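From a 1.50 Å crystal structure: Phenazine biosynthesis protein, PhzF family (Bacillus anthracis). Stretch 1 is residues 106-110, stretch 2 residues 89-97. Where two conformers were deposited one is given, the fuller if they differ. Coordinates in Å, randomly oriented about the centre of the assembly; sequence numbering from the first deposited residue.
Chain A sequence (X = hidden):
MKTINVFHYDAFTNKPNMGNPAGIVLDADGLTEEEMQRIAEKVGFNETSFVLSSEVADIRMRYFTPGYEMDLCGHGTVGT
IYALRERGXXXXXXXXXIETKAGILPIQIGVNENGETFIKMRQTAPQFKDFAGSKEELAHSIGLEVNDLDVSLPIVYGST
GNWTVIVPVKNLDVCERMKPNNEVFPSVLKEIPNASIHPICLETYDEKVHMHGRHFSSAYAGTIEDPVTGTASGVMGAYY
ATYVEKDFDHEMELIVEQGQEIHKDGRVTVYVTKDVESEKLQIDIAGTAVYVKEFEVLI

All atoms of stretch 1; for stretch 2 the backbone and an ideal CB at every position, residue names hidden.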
ATOM      1  N   PRO A 106      19.280  -7.953  -8.192  1.00 15.56           N
ATOM      2  CA  PRO A 106      20.406  -8.497  -7.453  1.00 14.90           C
ATOM      3  C   PRO A 106      21.368  -7.378  -7.051  1.00 14.54           C
ATOM      4  O   PRO A 106      21.785  -6.572  -7.898  1.00 15.37           O
ATOM      5  CB  PRO A 106      21.105  -9.413  -8.468  1.00 15.87           C
ATOM      6  CG  PRO A 106      20.279  -9.392  -9.683  1.00 17.01           C
ATOM      7  CD  PRO A 106      19.396  -8.189  -9.634  1.00 15.64           C
ATOM      8  N   ILE A 107      21.736  -7.357  -5.776  1.00 13.30           N
ATOM      9  CA  ILE A 107      22.622  -6.354  -5.197  1.00 12.91           C
ATOM     10  C   ILE A 107      23.839  -7.030  -4.611  1.00 12.79           C
ATOM     11  O   ILE A 107      23.708  -8.071  -3.969  1.00 14.52           O
ATOM     12  CB  ILE A 107      21.898  -5.626  -4.035  1.00 14.27           C
ATOM     13  CG1 ILE A 107      20.606  -4.976  -4.530  1.00 15.60           C
ATOM     14  CG2 ILE A 107      22.829  -4.654  -3.287  1.00 15.13           C
ATOM     15  CD1 ILE A 107      20.763  -3.995  -5.670  1.00 15.10           C
ATOM     16  N   GLN A 108      25.029  -6.467  -4.842  1.00 11.50           N
ATOM     17  CA  GLN A 108      26.240  -6.965  -4.192  1.00 12.75           C
ATOM     18  C   GLN A 108      26.663  -5.988  -3.120  1.00 13.20           C
ATOM     19  O   GLN A 108      26.595  -4.785  -3.306  1.00 14.41           O
ATOM     20  CB  GLN A 108      27.381  -7.099  -5.197  1.00 14.87           C
ATOM     21  CG  GLN A 108      26.962  -7.679  -6.516  1.00 17.88           C
ATOM     22  CD  GLN A 108      26.335  -9.037  -6.364  1.00 20.26           C
ATOM     23  OE1 GLN A 108      26.795  -9.859  -5.564  1.00 22.17           O
ATOM     24  NE2 GLN A 108      25.281  -9.291  -7.132  1.00 20.09           N
ATOM     25  N   ILE A 109      27.126  -6.519  -2.000  1.00 12.55           N
ATOM     26  CA  ILE A 109      27.579  -5.704  -0.896  1.00 13.73           C
ATOM     27  C   ILE A 109      29.044  -6.019  -0.676  1.00 15.15           C
ATOM     28  O   ILE A 109      29.407  -7.176  -0.419  1.00 15.85           O
ATOM     29  CB  ILE A 109      26.771  -6.002   0.379  1.00 14.00           C
ATOM     30  CG1 ILE A 109      25.281  -5.796   0.096  1.00 15.14           C
ATOM     31  CG2 ILE A 109      27.285  -5.127   1.532  1.00 14.23           C
ATOM     32  CD1 ILE A 109      24.338  -6.318   1.176  1.00 15.57           C
ATOM     33  N   GLY A 110      29.880  -4.994  -0.805  1.00 15.62           N
ATOM     34  CA  GLY A 110      31.320  -5.185  -0.727  1.00 16.83           C
ATOM     35  C   GLY A 110      31.947  -4.133   0.161  1.00 18.11           C
ATOM     36  O   GLY A 110      31.250  -3.330   0.767  1.00 17.46           O
ATOM     37  N   UNK A  89      21.111  -4.763  10.224  1.00  9.39           N
ATOM     38  CA  UNK A  89      19.713  -5.098   9.921  1.00  9.40           C
ATOM     39  C   UNK A  89      19.567  -6.090   8.768  1.00 10.20           C
ATOM     40  O   UNK A  89      18.434  -6.410   8.382  1.00 10.73           O
ATOM     41  CB  UNK A  89      18.938  -3.822   9.588  1.00  9.40           C
ATOM     42  N   UNK A  90      20.702  -6.573   8.251  1.00 10.83           N
ATOM     43  CA  UNK A  90      20.717  -7.583   7.190  1.00 12.43           C
ATOM     44  C   UNK A  90      21.313  -8.915   7.647  1.00 14.50           C
ATOM     45  O   UNK A  90      22.039  -8.969   8.635  1.00 13.38           O
ATOM     46  CB  UNK A  90      21.505  -7.058   5.988  1.00 12.43           C
ATOM     47  N   UNK A  91      21.029  -9.973   6.894  1.00 16.31           N
ATOM     48  CA  UNK A  91      21.686 -11.257   7.119  1.00 19.83           C
ATOM     49  C   UNK A  91      23.179 -11.206   6.759  1.00 20.71           C
ATOM     50  O   UNK A  91      23.627 -10.276   6.070  1.00 20.51           O
ATOM     51  CB  UNK A  91      20.989 -12.348   6.304  1.00 19.83           C
ATOM     52  N   UNK A  92      23.941 -12.191   7.247  1.00 22.90           N
ATOM     53  CA  UNK A  92      25.371 -12.304   6.957  1.00 24.81           C
ATOM     54  C   UNK A  92      25.610 -12.847   5.562  1.00 25.82           C
ATOM     55  O   UNK A  92      25.877 -14.038   5.388  1.00 26.36           O
ATOM     56  CB  UNK A  92      26.058 -13.201   7.989  1.00 24.81           C
ATOM     57  N   UNK A  93      25.503 -11.986   4.566  1.00 26.08           N
ATOM     58  CA  UNK A  93      25.819 -12.378   3.201  0.50 26.23           C
ATOM     59  C   UNK A  93      26.247 -11.158   2.390  1.00 25.75           C
ATOM     60  O   UNK A  93      25.942 -10.018   2.766  1.00 26.94           O
ATOM     61  CB  UNK A  93      24.619 -13.065   2.546  0.50 26.23           C
ATOM     62  N   UNK A  94      26.966 -11.409   1.302  1.00 24.21           N
ATOM     63  CA  UNK A  94      27.561 -10.364   0.483  1.00 22.44           C
ATOM     64  C   UNK A  94      26.714 -10.044  -0.737  1.00 21.08           C
ATOM     65  O   UNK A  94      27.141  -9.311  -1.627  1.00 17.80           O
ATOM     66  CB  UNK A  94      28.967 -10.777   0.044  1.00 22.44           C
ATOM     67  N   UNK A  95      25.523 -10.618  -0.793  1.00 20.58           N
ATOM     68  CA  UNK A  95      24.580 -10.281  -1.848  1.00 21.73           C
ATOM     69  C   UNK A  95      23.151 -10.325  -1.325  1.00 21.52           C
ATOM     70  O   UNK A  95      22.867 -10.941  -0.290  1.00 23.53           O
ATOM     71  CB  UNK A  95      24.741 -11.232  -3.035  1.00 21.73           C
ATOM     72  N   UNK A  96      22.265  -9.641  -2.036  1.00 19.80           N
ATOM     73  CA  UNK A  96      20.887  -9.467  -1.598  1.00 18.68           C
ATOM     74  C   UNK A  96      20.007  -9.431  -2.840  1.00 17.13           C
ATOM     75  O   UNK A  96      20.433  -8.928  -3.880  1.00 17.30           O
ATOM     76  CB  UNK A  96      20.719  -8.198  -0.760  1.00 18.68           C
ATOM     77  N   UNK A  97      18.774  -9.915  -2.738  1.00 14.09           N
ATOM     78  CA  UNK A  97      17.785  -9.619  -3.773  1.00 13.90           C
ATOM     79  C   UNK A  97      16.703  -8.688  -3.239  1.00 13.05           C
ATOM     80  O   UNK A  97      16.282  -8.802  -2.078  1.00 12.48           O
ATOM     81  CB  UNK A  97      17.156 -10.911  -4.298  1.00 13.90           C
TER

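Position 89 lies far from stretch 1, and its ideal CB has nothing of that strand within reach. Almost any side chain would suit. It is Leu89, which makes no contact here.

Position 90 points its CB toward stretch 1, but at a distance. The nearest feature is the CD1 end of Ile109, so a long apolar side chain would suit: leucine, isoleucine or methionine. It is Leu90. With chi1 m and chi2 t, it brings its CD1 to 3.8 Å from Ile109 CD1.

Positions 91 and 92 are out of reach of stretch 1, which sets no demand on them. They are Glu91 and Glu92, and neither touches it.

Position 93 points sideways, with open space around its CB. Polar or long side chains would fit. It is Lys93, whose backbone N gives a weak hydrogen bond to Glu91 O. Its end comes nearer to stretch 1 than its CB, but Lys93 NZ stays 6.0 Å from Gln108 OE1.

Position 94 has phi/psi of -98/8, just before the strand. Its carbonyl accepts a hydrogen bond from Ile109 N (Ile109 N to O of 94, 2.8 Å), nearly straight at 175°. The backbone does this work, so the side chain is loosely specified. The ideal CB points sideways, 3.7 Å from Ile109 O, and a small residue is enough. It is Ala94, whose methyl CB lies 3.7 Å from Ile109 O.

Position 95 begins the strand and pairs with Gln108 in a non-hydrogen-bonded antiparallel bridge. Its CB shares a face with Gln108 and lies near Gln108 OE1. Small or polar side chains such as serine, threonine or alanine would suit. It is Ser95. Its CB is 3.5 Å from Gln108 OE1, and its CA makes a CA-H...O contact of 3.2 Å with Ile107 O. The p rotamer leaves OG 2.7 Å from Lys93 NZ.

Position 96 pairs with Ile107, and two hydrogen bonds close the pair: N of 96 to Ile107 O, 2.9 Å, and Ile107 N to O of 96, 2.8 Å. The CB falls on the face of Ile107, near Ile109 CD1 as well. This apolar surface favours leucine, isoleucine, valine or phenylalanine. It is Leu96. Its CB packs 4.2 Å from Ile107 CB and 4.5 Å from Ile109 CD1.

Position 97 pairs with Pro106 without hydrogen bonds, as suits a proline, which has no N-H. Its CB lies on the Pro106 face, 5.1 Å from Pro106 CA, so a beta-branched or modest polar residue would fit. It is Thr97, whose OG1 is hydrogen-bonded elsewhere in the structure.

Stretch 2 89-97: LLEEKASLT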
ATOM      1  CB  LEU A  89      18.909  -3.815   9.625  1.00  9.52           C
ATOM      2  CG  LEU A  89      18.836  -2.847  10.811  1.00 10.19           C
ATOM      3  CD1 LEU A  89      18.216  -1.511  10.385  1.00 11.02           C
ATOM      4  CD2 LEU A  89      18.006  -3.461  11.938  1.00 12.21           C
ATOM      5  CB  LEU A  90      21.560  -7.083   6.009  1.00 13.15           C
ATOM      6  CG  LEU A  90      21.030  -5.900   5.210  1.00 13.66           C
ATOM      7  CD1 LEU A  90      21.947  -5.591   4.040  1.00 13.73           C
ATOM      8  CD2 LEU A  90      19.609  -6.129   4.716  1.00 14.46           C
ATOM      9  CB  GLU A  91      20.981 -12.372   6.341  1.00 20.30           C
ATOM     10  CG  GLU A  91      19.559 -12.677   6.836  1.00 22.08           C
ATOM     11  CD  GLU A  91      19.022 -14.017   6.323  1.00 23.23           C
ATOM     12  OE1 GLU A  91      19.654 -15.070   6.592  1.00 25.09           O
ATOM     13  OE2 GLU A  91      17.954 -14.013   5.669  1.00 25.35           O
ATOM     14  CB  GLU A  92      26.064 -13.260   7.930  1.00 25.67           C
ATOM     15  CG  GLU A  92      26.115 -12.811   9.368  1.00 25.69           C
ATOM     16  CD  GLU A  92      26.712 -13.879  10.257  1.00 25.45           C
ATOM     17  OE1 GLU A  92      26.019 -14.912  10.479  1.00 24.24           O
ATOM     18  OE2 GLU A  92      27.861 -13.676  10.725  1.00 23.15           O
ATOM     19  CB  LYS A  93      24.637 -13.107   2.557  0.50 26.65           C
ATOM     20  CG  LYS A  93      24.973 -13.823   1.259  0.50 27.03           C
ATOM     21  CD  LYS A  93      26.374 -14.426   1.270  0.50 27.28           C
ATOM     22  CE  LYS A  93      26.777 -14.875  -0.123  0.50 27.22           C
ATOM     23  NZ  LYS A  93      26.313 -13.920  -1.168  0.50 27.22           N
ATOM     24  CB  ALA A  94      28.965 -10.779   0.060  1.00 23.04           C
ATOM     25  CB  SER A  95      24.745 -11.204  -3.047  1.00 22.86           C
ATOM     26  OG  SER A  95      24.492 -12.544  -2.688  1.00 24.14           O
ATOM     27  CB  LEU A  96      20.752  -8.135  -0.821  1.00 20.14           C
ATOM     28  CG  LEU A  96      19.460  -7.788  -0.072  1.00 20.80           C
ATOM     29  CD1 LEU A  96      19.419  -8.570   1.222  1.00 21.62           C
ATOM     30  CD2 LEU A  96      19.309  -6.288   0.208  1.00 20.64           C
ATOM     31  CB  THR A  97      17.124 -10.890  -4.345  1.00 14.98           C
ATOM     32  OG1 THR A  97      16.587 -11.652  -3.263  1.00 15.51           O
ATOM     33  CG2 THR A  97      18.157 -11.752  -5.114  1.00 14.70           C
TER
HETATM   34  O   HOH W   1      29.025 -10.365  -4.296  1.00 37.92           O
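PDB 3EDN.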